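Local coordinates for peptidoglycan-recognition protein SD (Drosophila melanogaster, PDB 2RKQ), which recognises peptidoglycan of Gram-positive bacteria and helps to activate the Toll pathway in fly innate immunity, at residues 43-48 with 76-81; 5-10 with 51-56; 69-74 with 113-118; 87-92 with 139-144. One frame throughout, in Å; residues are numbered along the deposited sequence.

Interaction 1 of 4, residues 43-48 with 76-81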
loop_
_atom_site.group_PDB
_atom_site.type_symbol
_atom_site.label_atom_id
_atom_site.label_comp_id
_atom_site.label_asym_id
_atom_site.label_seq_id
_atom_site.Cartn_x
_atom_site.Cartn_y
_atom_site.Cartn_z
ATOM N N VAL A 43 -3.052 7.978 -17.027
ATOM C CA VAL A 43 -1.750 7.850 -17.693
ATOM C C VAL A 43 -0.650 8.043 -16.667
ATOM O O VAL A 43 0.230 7.182 -16.534
ATOM C CB VAL A 43 -1.585 8.877 -18.812
ATOM C CG1 VAL A 43 -0.207 8.747 -19.447
ATOM C CG2 VAL A 43 -2.707 8.712 -19.856
ATOM N N THR A 44 -0.703 9.130 -15.907
ATOM C CA THR A 44 0.394 9.369 -14.992
ATOM C C THR A 44 0.405 8.379 -13.829
ATOM O O THR A 44 1.478 7.964 -13.387
ATOM C CB THR A 44 0.406 10.774 -14.463
ATOM O OG1 THR A 44 -0.788 11.011 -13.728
ATOM C CG2 THR A 44 0.506 11.779 -15.597
ATOM N N CYS A 45 -0.763 7.991 -13.326
ATOM C CA CYS A 45 -0.751 7.007 -12.230
ATOM C C CYS A 45 -0.168 5.666 -12.665
ATOM O O CYS A 45 0.589 5.028 -11.910
ATOM C CB CYS A 45 -2.133 6.820 -11.618
ATOM S SG CYS A 45 -2.671 8.268 -10.700
ATOM N N SER A 46 -0.494 5.242 -13.879
ATOM C CA SER A 46 0.054 3.992 -14.391
ATOM C C SER A 46 1.567 4.136 -14.573
ATOM O O SER A 46 2.334 3.212 -14.246
ATOM C CB SER A 46 -0.657 3.611 -15.677
ATOM O OG SER A 46 -0.120 2.433 -16.225
ATOM N N GLN A 47 2.011 5.299 -15.044
ATOM C CA GLN A 47 3.436 5.494 -15.250
ATOM C C GLN A 47 4.164 5.569 -13.918
ATOM O O GLN A 47 5.267 5.025 -13.774
ATOM C CB GLN A 47 3.716 6.738 -16.082
ATOM C CG GLN A 47 5.197 6.851 -16.517
ATOM C CD GLN A 47 5.713 5.594 -17.245
ATOM O OE1 GLN A 47 6.654 4.928 -16.788
ATOM N NE2 GLN A 47 5.080 5.253 -18.360
ATOM N N HIS A 48 3.552 6.218 -12.933
ATOM C CA HIS A 48 4.146 6.273 -11.600
ATOM C C HIS A 48 4.273 4.872 -11.021
ATOM O O HIS A 48 5.252 4.562 -10.345
ATOM C CB HIS A 48 3.312 7.156 -10.669
ATOM C CG HIS A 48 3.566 8.619 -10.860
ATOM N ND1 HIS A 48 3.627 9.513 -9.811
ATOM C CD2 HIS A 48 3.782 9.344 -11.982
ATOM C CE1 HIS A 48 3.870 10.725 -10.281
ATOM N NE2 HIS A 48 3.961 10.651 -11.594
ATOM N N LYS A 76 -7.788 5.275 -8.238
ATOM C CA LYS A 76 -7.693 3.871 -8.651
ATOM C C LYS A 76 -6.752 3.096 -7.756
ATOM O O LYS A 76 -5.759 3.630 -7.263
ATOM C CB LYS A 76 -7.245 3.758 -10.105
ATOM C CG LYS A 76 -8.364 4.149 -11.070
ATOM C CD LYS A 76 -8.032 3.796 -12.504
ATOM C CE LYS A 76 -9.255 4.003 -13.406
ATOM N NZ LYS A 76 -8.985 3.557 -14.779
ATOM N N VAL A 77 -7.078 1.820 -7.575
ATOM C CA VAL A 77 -6.283 0.921 -6.746
ATOM C C VAL A 77 -5.525 0.009 -7.693
ATOM O O VAL A 77 -6.129 -0.636 -8.546
ATOM C CB VAL A 77 -7.152 0.052 -5.844
ATOM C CG1 VAL A 77 -6.266 -0.933 -5.070
ATOM C CG2 VAL A 77 -7.995 0.924 -4.898
ATOM N N TYR A 78 -4.196 0.015 -7.560
ATOM C CA TYR A 78 -3.303 -0.791 -8.396
ATOM C C TYR A 78 -2.774 -1.972 -7.610
ATOM O O TYR A 78 -2.340 -1.845 -6.461
ATOM C CB TYR A 78 -2.141 0.061 -8.912
ATOM C CG TYR A 78 -2.598 1.191 -9.780
ATOM C CD1 TYR A 78 -3.083 2.366 -9.212
ATOM C CD2 TYR A 78 -2.570 1.080 -11.163
ATOM C CE1 TYR A 78 -3.551 3.409 -9.998
ATOM C CE2 TYR A 78 -3.039 2.115 -11.979
ATOM C CZ TYR A 78 -3.531 3.281 -11.385
ATOM O OH TYR A 78 -4.009 4.310 -12.171
ATOM N N GLU A 79 -2.795 -3.126 -8.246
ATOM C CA GLU A 79 -2.297 -4.349 -7.644
ATOM C C GLU A 79 -0.769 -4.410 -7.628
ATOM O O GLU A 79 -0.126 -4.170 -8.652
ATOM C CB GLU A 79 -2.798 -5.533 -8.453
ATOM C CG GLU A 79 -2.341 -6.860 -7.903
ATOM C CD GLU A 79 -2.806 -8.023 -8.753
ATOM O OE1 GLU A 79 -3.001 -7.854 -9.984
ATOM O OE2 GLU A 79 -2.957 -9.110 -8.164
ATOM N N GLY A 80 -0.226 -4.729 -6.457
ATOM C CA GLY A 80 1.212 -4.961 -6.282
ATOM C C GLY A 80 1.471 -6.434 -6.027
ATOM O O GLY A 80 0.995 -7.303 -6.775
ATOM N N ARG A 81 2.232 -6.731 -4.972
ATOM C CA ARG A 81 2.431 -8.134 -4.576
ATOM C C ARG A 81 1.137 -8.802 -4.168
ATOM O O ARG A 81 0.208 -8.141 -3.709
ATOM C CB ARG A 81 3.383 -8.237 -3.386
ATOM C CG ARG A 81 4.750 -7.713 -3.672
ATOM C CD ARG A 81 5.649 -7.778 -2.434
ATOM N NE ARG A 81 6.902 -7.122 -2.790
ATOM C CZ ARG A 81 8.107 -7.428 -2.301
ATOM N NH1 ARG A 81 8.268 -8.374 -1.374
ATOM N NH2 ARG A 81 9.169 -6.764 -2.758
#
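Tyr78 reaches from strand 77-79 to the helix and meets Cys45 with the far end of its ring. The phenol oxygen Tyr78 OH lies 3.2 Å from Cys45 CB, and the ring carbon Tyr78 CZ is 3.8 Å from the same CB. The ring comes in obliquely, so the methylene of Cys45 rests against the corner formed by CZ and the hydroxyl. The chi1 of Tyr78, -62°, sets CG beside the backbone N, and from there the ring extends from the strand to the helix.

This is the tight part, and both residues are buried. Cys45 SG points past the tyrosine and forms the disulfide with Cys39, which fixes the rotation of the cysteine. The hydroxyl of Tyr78 finds its polar partner in Asn74 ND2. Ser46 N is 4.0 Å from Tyr78 OH, which is packing and not a bond. On the strand side, Val5 also packs on the Tyr78 ring.

The fit is looser around this point. Ser46 meets the ring obliquely through CA, and Ser46 CB stays 4.6 Å from Tyr78 CE2. Its OG bonds to Arg50, and the side chain was modelled in two conformers. Lys76 is exposed and also has two conformers; its NZ makes a salt bridge with Asp42.

A single aromatic side chain therefore joins the disulfide-bonded start of helix 42-58 to the central mixed sheet. This is consistent with the amidase type 2 fold of peptidoglycan-recognition proteins, in which helices pack on a central mixed sheet.

Interaction 2 of 4, residues 5-10 with 51-56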
loop_
_atom_site.group_PDB
_atom_site.type_symbol
_atom_site.label_atom_id
_atom_site.label_comp_id
_atom_site.label_asym_id
_atom_site.label_seq_id
_atom_site.Cartn_x
_atom_site.Cartn_y
_atom_site.Cartn_z
ATOM N N VAL A 5 -6.808 -2.320 -10.587
ATOM C CA VAL A 5 -5.984 -2.316 -11.790
ATOM C C VAL A 5 -4.929 -3.391 -11.596
ATOM O O VAL A 5 -3.967 -3.213 -10.837
ATOM C CB VAL A 5 -5.319 -0.964 -12.016
ATOM C CG1 VAL A 5 -4.470 -0.995 -13.299
ATOM C CG2 VAL A 5 -6.361 0.164 -12.078
ATOM N N THR A 6 -5.120 -4.516 -12.264
ATOM C CA THR A 6 -4.235 -5.649 -12.083
ATOM C C THR A 6 -2.860 -5.348 -12.637
ATOM O O THR A 6 -2.668 -4.405 -13.410
ATOM C CB THR A 6 -4.764 -6.892 -12.776
ATOM O OG1 THR A 6 -4.834 -6.651 -14.184
ATOM C CG2 THR A 6 -6.140 -7.280 -12.225
ATOM N N ARG A 7 -1.900 -6.162 -12.219
ATOM C CA ARG A 7 -0.530 -5.997 -12.668
ATOM C C ARG A 7 -0.459 -5.894 -14.184
ATOM O O ARG A 7 0.234 -5.037 -14.715
ATOM C CB ARG A 7 0.329 -7.161 -12.176
ATOM C CG ARG A 7 0.470 -7.249 -10.648
ATOM C CD ARG A 7 1.351 -8.425 -10.272
ATOM N NE ARG A 7 2.755 -8.177 -10.622
ATOM C CZ ARG A 7 3.670 -7.718 -9.760
ATOM N NH1 ARG A 7 3.343 -7.423 -8.509
ATOM N NH2 ARG A 7 4.929 -7.549 -10.155
ATOM N N ALA A 8 -1.181 -6.766 -14.893
ATOM C CA ALA A 8 -1.142 -6.717 -16.359
ATOM C C ALA A 8 -1.666 -5.384 -16.897
ATOM O O ALA A 8 -1.149 -4.841 -17.886
ATOM C CB ALA A 8 -1.930 -7.878 -16.960
ATOM N N GLU A 9 -2.697 -4.860 -16.237
ATOM C CA GLU A 9 -3.334 -3.605 -16.661
ATOM C C GLU A 9 -2.456 -2.375 -16.480
ATOM O O GLU A 9 -2.656 -1.377 -17.167
ATOM C CB GLU A 9 -4.672 -3.415 -15.951
ATOM C CG GLU A 9 -5.771 -4.347 -16.445
ATOM C CD GLU A 9 -6.996 -4.255 -15.560
ATOM O OE1 GLU A 9 -7.899 -3.460 -15.886
ATOM O OE2 GLU A 9 -7.036 -4.950 -14.532
ATOM N N TRP A 10 -1.473 -2.437 -15.576
ATOM C CA TRP A 10 -0.479 -1.385 -15.529
ATOM C C TRP A 10 0.869 -1.767 -16.126
ATOM O O TRP A 10 1.852 -1.040 -15.986
ATOM C CB TRP A 10 -0.345 -0.763 -14.129
ATOM C CG TRP A 10 0.040 -1.654 -12.959
ATOM C CD1 TRP A 10 -0.809 -2.295 -12.105
ATOM C CD2 TRP A 10 1.361 -1.840 -12.429
ATOM N NE1 TRP A 10 -0.095 -2.926 -11.102
ATOM C CE2 TRP A 10 1.239 -2.668 -11.284
ATOM C CE3 TRP A 10 2.644 -1.412 -12.825
ATOM C CZ2 TRP A 10 2.333 -3.067 -10.527
ATOM C CZ3 TRP A 10 3.736 -1.804 -12.062
ATOM C CH2 TRP A 10 3.575 -2.624 -10.920
ATOM N N ASN A 51 7.274 3.336 -12.688
ATOM C CA ASN A 51 8.485 3.997 -12.228
ATOM C C ASN A 51 8.837 3.581 -10.811
ATOM O O ASN A 51 10.005 3.360 -10.501
ATOM C CB ASN A 51 8.370 5.516 -12.345
ATOM C CG ASN A 51 8.319 5.980 -13.784
ATOM O OD1 ASN A 51 8.595 5.216 -14.702
ATOM N ND2 ASN A 51 7.953 7.242 -13.984
ATOM N N LEU A 52 7.832 3.449 -9.954
ATOM C CA LEU A 52 8.074 2.989 -8.597
ATOM C C LEU A 52 8.559 1.550 -8.587
ATOM O O LEU A 52 9.522 1.226 -7.892
ATOM C CB LEU A 52 6.835 3.121 -7.717
ATOM C CG LEU A 52 7.100 2.766 -6.254
ATOM C CD1 LEU A 52 8.189 3.648 -5.618
ATOM C CD2 LEU A 52 5.807 2.850 -5.471
ATOM N N GLN A 53 7.889 0.676 -9.328
ATOM C CA GLN A 53 8.363 -0.692 -9.389
ATOM C C GLN A 53 9.798 -0.733 -9.853
ATOM O O GLN A 53 10.605 -1.428 -9.252
ATOM C CB GLN A 53 7.499 -1.526 -10.326
ATOM C CG GLN A 53 7.957 -2.966 -10.357
ATOM C CD GLN A 53 7.193 -3.838 -11.314
ATOM O OE1 GLN A 53 6.858 -3.426 -12.432
ATOM N NE2 GLN A 53 6.924 -5.069 -10.891
ATOM N N ASN A 54 10.097 -0.015 -10.933
ATOM C CA ASN A 54 11.446 -0.044 -11.504
ATOM C C ASN A 54 12.474 0.519 -10.526
ATOM O O ASN A 54 13.580 -0.022 -10.410
ATOM C CB ASN A 54 11.523 0.752 -12.809
ATOM C CG ASN A 54 10.707 0.155 -13.956
ATOM O OD1 ASN A 54 10.469 0.845 -14.958
ATOM N ND2 ASN A 54 10.277 -1.093 -13.836
ATOM N N PHE A 55 12.132 1.598 -9.829
ATOM C CA PHE A 55 13.038 2.167 -8.834
ATOM C C PHE A 55 13.295 1.183 -7.700
ATOM O O PHE A 55 14.438 0.945 -7.309
ATOM C CB PHE A 55 12.483 3.466 -8.248
ATOM C CG PHE A 55 13.347 4.056 -7.163
ATOM C CD1 PHE A 55 13.062 3.821 -5.817
ATOM C CD2 PHE A 55 14.452 4.843 -7.492
ATOM C CE1 PHE A 55 13.865 4.359 -4.809
ATOM C CE2 PHE A 55 15.261 5.388 -6.486
ATOM C CZ PHE A 55 14.960 5.141 -5.145
ATOM N N GLN A 56 12.230 0.613 -7.151
ATOM C CA GLN A 56 12.397 -0.301 -6.027
ATOM C C GLN A 56 13.149 -1.570 -6.418
ATOM O O GLN A 56 13.965 -2.087 -5.644
ATOM C CB GLN A 56 11.040 -0.648 -5.423
ATOM C CG GLN A 56 10.384 0.575 -4.806
ATOM C CD GLN A 56 9.294 0.214 -3.840
ATOM O OE1 GLN A 56 9.299 0.655 -2.679
ATOM N NE2 GLN A 56 8.393 -0.624 -4.275
#
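Gln53 and Trp10 meet because of their first torsions. Gln53 has CG anti to the backbone N (chi1 -178°) and runs out straight from the helix. Trp10 has CG between the backbone N and the carbonyl carbon (chi1 59°), which swings the indole toward the helix. The contact holds the N-terminal segment of the peptidoglycan-recognition fold against helix 42-58.

The amide of Gln53 meets the six-membered part of the indole. Gln53 OE1 is 3.5 Å from Trp10 CZ3, and Gln53 CD is 3.8 Å from Trp10 CH2. The two planes are 55° apart, so this is not a stack. Trp10 NE1 is held by the backbone oxygen of Glu79.

Within the loop, Thr6 N (3.0 Å) and Thr6 OG1 (2.8 Å) both donate to Glu9 OE2, the hydroxyl on its anti lone pair. The bond from Glu9 N back to Thr6 OG1 is weak. Arg7 starts the helical backbone angles of 7-9; Trp10 comes after.

Arg7 bends at chi3 and crosses Gln53 at about a right angle. Arg7 NH2 and Gln53 NE2 are 3.3 Å apart. Both are donors and do not bond to each other; both bond to Lys13 O and to Asp64 OD2.

Interaction 3 of 4, residues 69-74 with 113-118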
loop_
_atom_site.group_PDB
_atom_site.type_symbol
_atom_site.label_atom_id
_atom_site.label_comp_id
_atom_site.label_asym_id
_atom_site.label_seq_id
_atom_site.Cartn_x
_atom_site.Cartn_y
_atom_site.Cartn_z
ATOM N N TYR A 69 -0.925 -3.114 -2.515
ATOM C CA TYR A 69 -1.813 -2.254 -3.283
ATOM C C TYR A 69 -1.290 -0.843 -3.213
ATOM O O TYR A 69 -0.711 -0.442 -2.195
ATOM C CB TYR A 69 -3.204 -2.250 -2.674
ATOM C CG TYR A 69 -3.937 -3.558 -2.765
ATOM C CD1 TYR A 69 -4.086 -4.376 -1.634
ATOM C CD2 TYR A 69 -4.507 -3.972 -3.965
ATOM C CE1 TYR A 69 -4.771 -5.595 -1.710
ATOM C CE2 TYR A 69 -5.209 -5.176 -4.048
ATOM C CZ TYR A 69 -5.346 -5.970 -2.908
ATOM O OH TYR A 69 -6.035 -7.166 -2.971
ATOM N N LEU A 70 -1.510 -0.089 -4.286
ATOM C CA LEU A 70 -1.180 1.340 -4.311
ATOM C C LEU A 70 -2.382 2.096 -4.805
ATOM O O LEU A 70 -3.160 1.579 -5.599
ATOM C CB LEU A 70 0.026 1.613 -5.214
ATOM C CG LEU A 70 1.306 1.016 -4.612
ATOM C CD1 LEU A 70 1.584 -0.369 -5.221
ATOM C CD2 LEU A 70 2.476 1.955 -4.781
ATOM N N ILE A 71 -2.527 3.323 -4.337
ATOM C CA ILE A 71 -3.724 4.098 -4.639
ATOM C C ILE A 71 -3.342 5.424 -5.277
ATOM O O ILE A 71 -2.631 6.232 -4.684
ATOM C CB ILE A 71 -4.570 4.341 -3.382
ATOM C CG1 ILE A 71 -4.862 3.001 -2.671
ATOM C CG2 ILE A 71 -5.878 5.032 -3.772
ATOM C CD1 ILE A 71 -5.630 3.151 -1.398
ATOM N N GLY A 72 -3.770 5.601 -6.523
ATOM C CA GLY A 72 -3.427 6.821 -7.247
ATOM C C GLY A 72 -4.328 7.966 -6.862
ATOM O O GLY A 72 -5.411 7.772 -6.299
ATOM N N GLY A 73 -3.868 9.179 -7.157
ATOM C CA GLY A 73 -4.698 10.364 -6.946
ATOM C C GLY A 73 -5.904 10.413 -7.854
ATOM O O GLY A 73 -6.812 11.211 -7.654
ATOM N N ASN A 74 -5.920 9.550 -8.870
ATOM C CA ASN A 74 -7.113 9.333 -9.694
ATOM C C ASN A 74 -8.160 8.446 -9.025
ATOM O O ASN A 74 -9.206 8.138 -9.619
ATOM C CB ASN A 74 -6.719 8.687 -11.025
ATOM C CG ASN A 74 -6.047 7.323 -10.843
ATOM O OD1 ASN A 74 -5.703 6.907 -9.727
ATOM N ND2 ASN A 74 -5.864 6.611 -11.962
ATOM N N LYS A 113 -10.146 12.815 -1.970
ATOM C CA LYS A 113 -11.262 12.036 -1.441
ATOM C C LYS A 113 -11.412 10.703 -2.161
ATOM O O LYS A 113 -11.658 9.682 -1.511
ATOM C CB LYS A 113 -12.586 12.817 -1.509
ATOM C CG LYS A 113 -13.816 11.963 -1.197
ATOM C CD LYS A 113 -15.100 12.736 -1.361
ATOM C CE LYS A 113 -16.285 11.922 -0.907
ATOM N NZ LYS A 113 -16.643 10.823 -1.843
ATOM N N GLU A 114 -11.275 10.697 -3.488
ATOM C CA GLU A 114 -11.437 9.456 -4.251
ATOM C C GLU A 114 -10.422 8.410 -3.817
ATOM O O GLU A 114 -10.730 7.228 -3.779
ATOM C CB GLU A 114 -11.303 9.697 -5.743
ATOM C CG GLU A 114 -12.477 10.433 -6.335
ATOM C CD GLU A 114 -12.388 11.904 -6.065
ATOM O OE1 GLU A 114 -11.254 12.391 -5.793
ATOM O OE2 GLU A 114 -13.448 12.577 -6.125
ATOM N N ALA A 115 -9.211 8.846 -3.496
ATOM C CA ALA A 115 -8.179 7.923 -3.030
ATOM C C ALA A 115 -8.504 7.395 -1.651
ATOM O O ALA A 115 -8.370 6.204 -1.388
ATOM C CB ALA A 115 -6.830 8.592 -3.030
ATOM N N LEU A 116 -8.949 8.278 -0.770
ATOM C CA LEU A 116 -9.338 7.841 0.573
ATOM C C LEU A 116 -10.512 6.891 0.523
ATOM O O LEU A 116 -10.506 5.889 1.231
ATOM C CB LEU A 116 -9.667 9.039 1.472
ATOM C CG LEU A 116 -8.506 10.000 1.708
ATOM C CD1 LEU A 116 -9.040 11.286 2.292
ATOM C CD2 LEU A 116 -7.542 9.380 2.671
ATOM N N ASP A 117 -11.516 7.201 -0.302
ATOM C CA ASP A 117 -12.659 6.287 -0.462
ATOM C C ASP A 117 -12.181 4.930 -0.944
ATOM O O ASP A 117 -12.602 3.902 -0.437
ATOM C CB ASP A 117 -13.656 6.814 -1.479
ATOM C CG ASP A 117 -14.444 8.001 -0.978
ATOM O OD1 ASP A 117 -14.431 8.311 0.246
ATOM O OD2 ASP A 117 -15.099 8.614 -1.839
ATOM N N ALA A 118 -11.300 4.944 -1.942
ATOM C CA ALA A 118 -10.765 3.723 -2.528
ATOM C C ALA A 118 -10.060 2.867 -1.462
ATOM O O ALA A 118 -10.248 1.638 -1.418
ATOM C CB ALA A 118 -9.813 4.071 -3.666
HETATM O O HOH W 1 -9.766 11.831 -7.863
#
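Two peptide carbonyls are the flat groups of this contact: that of Gly72, met by Ala115 CB, and that of Ala115, met by Ile71 CG2. The methyl Ala115 CB approaches the peptide of Gly72 from its oxygen end, tilted off the plane, with CB 3.7 Å from Gly72 O. The peptide that follows Ala115 is met at its own oxygen. Here Ile71 CG2 comes in beside the carbonyl bond, 3.6 Å from Ala115 O. A third flat group, the carboxylate of Glu114, lies farther out and takes a water at one oxygen.

Ile71 carries the apolar part. Its CG2 branch is anti to the backbone N and points at the helix. Ile71 CG2 is 3.8 Å from Ala115 CB and 4.1 Å from Ala118 CB, so one branch fits against two methyls one helical turn apart. The small alanines let the helix come close to the strand. Strand 69-71 lies between two helical layers of an alpha/beta fold. Leu70 faces helix 42-58, while Ile71 faces helix 113-128. Neighbouring strand 97-102 adds Ile100 and Phe102 to the Ile71 side, and Phe102 also touches Ala115.

Polar contacts sit toward the start of the helix. Water 1 donates to Gly73 O at 3.0 Å and to Glu114 OE1 at 2.6 Å, bridging turn and helix. Gly73 O also accepts from Asn112 ND2, just before the helix.

Interaction 4 of 4, residues 87-92 with 139-144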
loop_
_atom_site.group_PDB
_atom_site.type_symbol
_atom_site.label_atom_id
_atom_site.label_comp_id
_atom_site.label_asym_id
_atom_site.label_seq_id
_atom_site.Cartn_x
_atom_site.Cartn_y
_atom_site.Cartn_z
ATOM N N GLY A 87 5.495 -8.395 1.967
ATOM C CA GLY A 87 5.847 -7.107 1.390
ATOM C C GLY A 87 7.273 -6.718 1.712
ATOM O O GLY A 87 7.997 -7.455 2.389
ATOM N N ALA A 88 7.681 -5.571 1.180
ATOM C CA ALA A 88 9.003 -5.015 1.449
ATOM C C ALA A 88 8.802 -3.542 1.730
ATOM O O ALA A 88 8.958 -2.688 0.847
ATOM C CB ALA A 88 9.942 -5.224 0.260
ATOM N N PHE A 89 8.419 -3.252 2.964
ATOM C CA PHE A 89 8.215 -1.873 3.403
ATOM C C PHE A 89 8.578 -1.663 4.871
ATOM O O PHE A 89 8.662 -0.523 5.304
ATOM C CB PHE A 89 6.776 -1.388 3.112
ATOM C CG PHE A 89 5.714 -2.287 3.665
ATOM C CD1 PHE A 89 5.307 -2.177 4.989
ATOM C CD2 PHE A 89 5.125 -3.253 2.857
ATOM C CE1 PHE A 89 4.321 -3.038 5.498
ATOM C CE2 PHE A 89 4.151 -4.117 3.359
ATOM C CZ PHE A 89 3.742 -4.004 4.677
ATOM N N ALA A 90 8.835 -2.737 5.626
ATOM C CA ALA A 90 9.019 -2.587 7.068
ATOM C C ALA A 90 10.050 -3.518 7.695
ATOM O O ALA A 90 10.039 -3.721 8.914
ATOM C CB ALA A 90 7.667 -2.762 7.777
ATOM N N GLY A 91 10.917 -4.107 6.872
ATOM C CA GLY A 91 11.974 -4.993 7.403
ATOM C C GLY A 91 11.417 -6.078 8.315
ATOM O O GLY A 91 10.548 -6.838 7.918
ATOM N N PRO A 92 11.895 -6.150 9.571
ATOM C CA PRO A 92 11.412 -7.196 10.478
ATOM C C PRO A 92 9.905 -7.174 10.711
ATOM O O PRO A 92 9.317 -8.181 11.148
ATOM C CB PRO A 92 12.148 -6.887 11.789
ATOM C CG PRO A 92 12.540 -5.483 11.694
ATOM C CD PRO A 92 12.874 -5.273 10.226
ATOM N N LEU A 139 -2.411 0.144 10.844
ATOM C CA LEU A 139 -1.236 0.873 11.318
ATOM C C LEU A 139 -0.725 1.824 10.264
ATOM O O LEU A 139 -0.836 1.544 9.082
ATOM C CB LEU A 139 -0.103 -0.102 11.625
ATOM C CG LEU A 139 -0.463 -1.123 12.706
ATOM C CD1 LEU A 139 0.581 -2.231 12.717
ATOM C CD2 LEU A 139 -0.515 -0.456 14.059
ATOM N N GLY A 140 -0.160 2.947 10.680
ATOM C CA GLY A 140 0.607 3.728 9.718
ATOM C C GLY A 140 1.983 3.130 9.547
ATOM O O GLY A 140 2.512 2.488 10.460
ATOM N N HIS A 141 2.583 3.380 8.390
ATOM C CA HIS A 141 3.929 2.918 8.079
ATOM C C HIS A 141 4.908 3.325 9.197
ATOM O O HIS A 141 5.747 2.531 9.616
ATOM C CB HIS A 141 4.292 3.534 6.732
ATOM C CG HIS A 141 5.455 2.896 6.041
ATOM N ND1 HIS A 141 5.974 3.419 4.876
ATOM C CD2 HIS A 141 6.198 1.803 6.335
ATOM C CE1 HIS A 141 6.990 2.671 4.481
ATOM N NE2 HIS A 141 7.152 1.691 5.354
ATOM N N ARG A 142 4.756 4.546 9.706
ATOM C CA ARG A 142 5.633 5.046 10.764
ATOM C C ARG A 142 5.554 4.243 12.065
ATOM O O ARG A 142 6.435 4.363 12.927
ATOM C CB ARG A 142 5.310 6.505 11.077
ATOM C CG ARG A 142 3.871 6.765 11.497
ATOM C CD ARG A 142 3.675 8.207 11.928
ATOM N NE ARG A 142 3.915 9.124 10.825
ATOM C CZ ARG A 142 3.814 10.441 10.936
ATOM N NH1 ARG A 142 3.458 10.975 12.102
ATOM N NH2 ARG A 142 4.056 11.212 9.885
ATOM N N GLN A 143 4.492 3.463 12.239
ATOM C CA GLN A 143 4.370 2.650 13.449
ATOM C C GLN A 143 5.151 1.339 13.336
ATOM O O GLN A 143 5.360 0.662 14.348
ATOM C CB GLN A 143 2.909 2.366 13.774
ATOM C CG GLN A 143 2.095 3.629 13.969
ATOM C CD GLN A 143 0.654 3.326 14.239
ATOM O OE1 GLN A 143 -0.214 3.479 13.356
ATOM N NE2 GLN A 143 0.370 2.902 15.470
ATOM N N VAL A 144 5.588 1.002 12.122
ATOM C CA VAL A 144 6.294 -0.253 11.886
ATOM C C VAL A 144 7.676 -0.081 11.256
ATOM O O VAL A 144 8.410 -1.060 11.092
ATOM C CB VAL A 144 5.462 -1.210 11.012
ATOM C CG1 VAL A 144 4.110 -1.496 11.658
ATOM C CG2 VAL A 144 5.277 -0.658 9.596
HETATM O O HOH W 2 11.389 -1.768 10.532
#
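His141 and Phe89 share the one direct hydrogen bond of this contact. His141 NE2 donates to the backbone oxygen Phe89 O at 2.7 Å, with a nearly straight 163° angle at the hydrogen. The oxygen lies at the imidazole edge, close to the ring plane. The donor is tilted 32° from the carbonyl plane. With chi1 at -163°, the ring is carried away from its own backbone N, which brings its NE2 edge to Phe89 O.

One apolar pair crosses the contact, Ala90 CB on Val144 CG2 at 3.7 Å. Outside the segments, the Phe89 ring meets Tyr67 with nearly parallel planes.

Water 2 adds a bridge, donating to Ala90 O at 2.9 Å and to Val144 O at 3.1 Å. Val144 O also accepts from Asn93 ND2.

Within 139-144, Gly140 N donates to Gln143 OE1 at 2.7 Å, which braces the turn after strand 136-140.

His141 ND1 bonds to Ser149 OG, so the imidazole, held at both nitrogens, cannot readily turn. Catalytic relatives bind zinc through two histidines and a cysteine. His141 probably corresponds to one of these histidines and Ser149 to the cysteine. No zinc is modelled here; Phe89 O and Ser149 OG take the nitrogens.

In the fold
From the N terminus, interaction 2 opens first at 5-10 and closes its loop on helix 42-58 at 51-56. Interaction 1 starts on the same helix at 43-48, before that closure, and ends at 76-81. The two therefore cross. Interaction 3 opens at 69-74, inside the loop of interaction 1, and closes at 113-118, crossing it. Interaction 4 opens at 87-92, crosses interaction 3 and closes at 139-144. None is nested in another. Interactions 1 and 2 join helix 42-58 to strand 77-79 and the N-terminal loop. Interaction 3 ties strand 69-71 to helix 113-128. Interaction 4 ties loop 87-92 to the end of edge strand 136-140, across the chain's centre from interactions 1 and 3.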